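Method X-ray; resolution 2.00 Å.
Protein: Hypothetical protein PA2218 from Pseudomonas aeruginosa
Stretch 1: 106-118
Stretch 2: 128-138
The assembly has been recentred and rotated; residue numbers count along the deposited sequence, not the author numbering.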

# COMPACT_ATOMS: atom_id res chain seq x y z
N GLY A 106 -3.04 1.30 -5.84
CA GLY A 106 -3.58 2.18 -6.86
C GLY A 106 -3.58 3.62 -6.39
O GLY A 106 -4.15 4.50 -7.03
N ALA A 107 -2.94 3.85 -5.25
CA ALA A 107 -2.84 5.19 -4.68
C ALA A 107 -1.37 5.60 -4.71
O ALA A 107 -0.49 4.76 -4.88
CB ALA A 107 -3.36 5.19 -3.24
N VAL A 108 -1.11 6.89 -4.55
CA VAL A 108 0.26 7.39 -4.53
C VAL A 108 0.62 7.93 -3.16
O VAL A 108 -0.25 8.16 -2.31
CB VAL A 108 0.48 8.49 -5.59
CG1 VAL A 108 0.37 7.90 -6.98
CG2 VAL A 108 -0.55 9.61 -5.40
N LYS A 109 1.92 8.14 -2.95
CA LYS A 109 2.44 8.64 -1.68
C LYS A 109 1.85 9.96 -1.19
O LYS A 109 1.90 10.24 0.01
CB LYS A 109 3.96 8.77 -1.77
CG LYS A 109 4.45 9.79 -2.79
CD LYS A 109 5.95 9.68 -3.00
CE LYS A 109 6.49 10.79 -3.90
NZ LYS A 109 5.81 10.86 -5.23
N GLU A 110 1.29 10.76 -2.08
CA GLU A 110 0.72 12.04 -1.66
C GLU A 110 -0.64 11.85 -0.99
O GLU A 110 -1.20 12.79 -0.41
CB GLU A 110 0.58 12.99 -2.86
CG GLU A 110 1.91 13.44 -3.48
CD GLU A 110 2.56 12.37 -4.34
OE1 GLU A 110 1.91 11.34 -4.64
OE2 GLU A 110 3.73 12.57 -4.75
N GLN A 111 -1.17 10.64 -1.06
CA GLN A 111 -2.45 10.35 -0.45
C GLN A 111 -2.29 9.74 0.95
O GLN A 111 -1.43 10.18 1.71
CB GLN A 111 -3.28 9.47 -1.40
CG GLN A 111 -3.61 10.21 -2.71
CD GLN A 111 -4.15 9.32 -3.82
OE1 GLN A 111 -3.59 8.27 -4.12
NE2 GLN A 111 -5.25 9.76 -4.44
N SER A 112 -3.08 8.73 1.28
CA SER A 112 -3.04 8.11 2.60
C SER A 112 -1.69 7.69 3.19
O SER A 112 -1.42 7.97 4.36
CB SER A 112 -4.00 6.91 2.64
OG SER A 112 -4.21 6.49 3.98
N SER A 113 -0.85 7.00 2.41
CA SER A 113 0.44 6.57 2.95
C SER A 113 1.26 7.77 3.44
O SER A 113 1.94 7.69 4.46
CB SER A 113 1.23 5.77 1.91
OG SER A 113 1.46 6.51 0.72
N GLY A 114 1.20 8.87 2.70
CA GLY A 114 1.93 10.06 3.09
C GLY A 114 1.41 10.61 4.40
O GLY A 114 2.19 11.01 5.27
N LEU A 115 0.09 10.64 4.56
CA LEU A 115 -0.52 11.13 5.79
C LEU A 115 -0.06 10.27 6.97
O LEU A 115 0.26 10.79 8.04
CB LEU A 115 -2.05 11.08 5.69
CG LEU A 115 -2.82 11.41 6.97
CD1 LEU A 115 -2.56 12.85 7.36
CD2 LEU A 115 -4.30 11.19 6.73
N TYR A 116 -0.03 8.96 6.76
CA TYR A 116 0.42 8.04 7.80
C TYR A 116 1.89 8.28 8.14
O TYR A 116 2.26 8.38 9.31
CB TYR A 116 0.27 6.58 7.35
CG TYR A 116 -1.07 5.96 7.66
CD1 TYR A 116 -2.24 6.36 7.00
CD2 TYR A 116 -1.17 4.92 8.59
CE1 TYR A 116 -3.47 5.73 7.26
CE2 TYR A 116 -2.38 4.29 8.85
CZ TYR A 116 -3.52 4.70 8.18
OH TYR A 116 -4.70 4.03 8.44
N ALA A 117 2.73 8.38 7.11
CA ALA A 117 4.17 8.60 7.30
C ALA A 117 4.49 9.88 8.06
O ALA A 117 5.32 9.88 8.97
CB ALA A 117 4.88 8.60 5.95
N GLN A 118 3.84 10.98 7.70
CA GLN A 118 4.10 12.23 8.38
C GLN A 118 3.63 12.17 9.83
O GLN A 118 4.32 12.65 10.74
CB GLN A 118 3.41 13.41 7.68
CG GLN A 118 3.79 14.75 8.31
CD GLN A 118 3.26 15.94 7.56
OE1 GLN A 118 2.06 16.22 7.57
NE2 GLN A 118 4.15 16.66 6.90
N LEU A 128 8.89 6.67 5.64
CA LEU A 128 9.00 6.75 4.20
C LEU A 128 7.72 6.25 3.52
O LEU A 128 7.24 5.16 3.80
CB LEU A 128 10.19 5.89 3.77
CG LEU A 128 10.68 5.86 2.32
CD1 LEU A 128 11.17 7.24 1.89
CD2 LEU A 128 11.81 4.84 2.21
N ALA A 129 7.16 7.08 2.63
CA ALA A 129 5.97 6.73 1.86
C ALA A 129 6.48 6.69 0.42
O ALA A 129 7.06 7.66 -0.07
CB ALA A 129 4.89 7.81 2.02
N PHE A 130 6.27 5.56 -0.26
CA PHE A 130 6.78 5.41 -1.62
C PHE A 130 5.73 5.12 -2.69
O PHE A 130 4.63 4.65 -2.39
CB PHE A 130 7.80 4.28 -1.64
CG PHE A 130 7.21 2.92 -1.35
CD1 PHE A 130 6.61 2.18 -2.38
CD2 PHE A 130 7.20 2.40 -0.06
CE1 PHE A 130 6.02 0.94 -2.11
CE2 PHE A 130 6.62 1.17 0.22
CZ PHE A 130 6.02 0.44 -0.81
N ASP A 131 6.10 5.40 -3.93
CA ASP A 131 5.23 5.11 -5.06
C ASP A 131 5.66 3.76 -5.61
O ASP A 131 6.83 3.54 -5.94
CB ASP A 131 5.37 6.18 -6.16
CG ASP A 131 4.66 7.47 -5.81
OD1 ASP A 131 3.67 7.42 -5.05
OD2 ASP A 131 5.09 8.54 -6.31
N PRO A 132 4.71 2.81 -5.70
CA PRO A 132 5.00 1.47 -6.22
C PRO A 132 5.56 1.53 -7.64
O PRO A 132 5.35 2.52 -8.36
CB PRO A 132 3.64 0.78 -6.17
CG PRO A 132 2.97 1.44 -5.00
CD PRO A 132 3.33 2.89 -5.19
N SER A 133 6.27 0.48 -8.04
CA SER A 133 6.84 0.38 -9.38
C SER A 133 5.79 0.72 -10.45
O SER A 133 4.62 0.36 -10.30
CB SER A 133 7.37 -1.04 -9.63
OG SER A 133 8.62 -1.26 -8.99
N TYR A 134 6.21 1.40 -11.51
CA TYR A 134 5.34 1.77 -12.62
C TYR A 134 4.27 2.82 -12.31
O TYR A 134 3.48 3.16 -13.20
CB TYR A 134 4.61 0.53 -13.17
CG TYR A 134 5.49 -0.62 -13.58
CD1 TYR A 134 6.18 -0.62 -14.79
CD2 TYR A 134 5.61 -1.74 -12.76
CE1 TYR A 134 6.97 -1.70 -15.17
CE2 TYR A 134 6.39 -2.83 -13.13
CZ TYR A 134 7.07 -2.81 -14.33
OH TYR A 134 7.86 -3.89 -14.66
N THR A 135 4.23 3.33 -11.08
CA THR A 135 3.21 4.32 -10.72
C THR A 135 3.76 5.59 -10.06
O THR A 135 4.93 5.65 -9.68
CB THR A 135 2.16 3.72 -9.76
OG1 THR A 135 2.75 3.49 -8.47
CG2 THR A 135 1.65 2.39 -10.31
N GLY A 136 2.90 6.59 -9.92
CA GLY A 136 3.30 7.84 -9.31
C GLY A 136 4.50 8.48 -9.99
O GLY A 136 4.52 8.64 -11.21
N GLU A 137 5.50 8.84 -9.20
CA GLU A 137 6.71 9.44 -9.75
C GLU A 137 7.80 8.40 -9.97
O GLU A 137 8.88 8.71 -10.48
CB GLU A 137 7.23 10.55 -8.82
CG GLU A 137 6.26 11.71 -8.69
CD GLU A 137 6.85 12.86 -7.91
OE1 GLU A 137 7.09 12.71 -6.70
OE2 GLU A 137 7.07 13.93 -8.52
N SER A 138 7.52 7.16 -9.59
CA SER A 138 8.49 6.08 -9.78
C SER A 138 8.68 5.76 -11.26
O SER A 138 7.85 6.14 -12.10
CB SER A 138 8.03 4.82 -9.05
OG SER A 138 8.06 5.00 -7.65
O HOH W 1 0.14 2.93 -7.07
O HOH W 2 3.01 10.37 -7.07
O HOH W 3 2.16 4.25 -1.08

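What becomes of the charge on Lys-109, a buried residue that the second stretch covers more than any other in its own stretch? Its CA-to-CB bond points toward the second stretch, and after a p first torsion the chain runs on through two t torsions, bringing the ammonium among three carboxylates. Lys-109 NZ donates to Asp-131 OD2 at 2.7 Å and to Glu-137 OE1 at 2.7 Å, both salt bridges across the stretches, and to Glu-110 OE2 at 2.7 Å within its own stretch. Three acceptors match the three protons of an ammonium group, so the buried donor is fully used. A lysine suits the place because its CB packs against Ala-129 while its length carries NZ on to the carboxylates.

How do three acidic side chains tolerate such closeness? Glu-110 OE2 lies 3.9 Å from Glu-137 OE1, and Glu-110 OE1 lies 4.3 Å from Asp-131 OD1, approaches that the shared ammonium helps offset. Water 2 also intervenes, donating to Glu-110 OE1 at 2.8 Å and to Asp-131 OD2 at 2.9 Å. Both oxygens of Glu-137 have further hydrogen-bond partners elsewhere in the structure.

Why is Asp-131 so well placed to join the two backbones? Asp-131 OD1 accepts from Lys-109 N at 2.8 Å, a nearly straight bond of 173°, while Asp-131 OD2 accepts from Glu-137 N at 2.9 Å, equally straight. One short carboxylate therefore satisfies backbone amides on both stretches as well as the lysine. Gly-136 fits closely beside it: a CB there would clash with Asp-131 CG, and its positive phi also favours glycine. Gly-136 CA instead packs 3.7 Å from Val-108 CG1. The neighbouring turn in the first stretch is held by Val-108 N donating to Gln-111 OE1 at 2.9 Å and by Gln-111 N donating to Val-108 O at 2.9 Å.

What fills the contact where helix and strand run nearly antiparallel, their axes 7.5 Å apart at closest approach? Small residues do. Ala-129 points its CB toward the first stretch, with Ala-129 CB 4.0 Å from Ala-117 CB, 3.9 Å from Gly-114 CA and 3.8 Å from Ser-113 O. Ser-113 O already accepts from Ala-117 N at 2.9 Å, so a methyl group can lie against it without leaving the acceptor unpaired.

Where do waters complete the polar contacts? Water 1 donates to Ala-107 O at 2.9 Å and to Thr-135 OG1 at 3.0 Å, linking the stretches; Thr-135 OG1 itself donates to Pro-132 O at 2.8 Å. Water 3 makes another bridge, donating to Phe-130 O at 2.8 Å and hydrogen-bonding with Ser-113 OG at 3.0 Å.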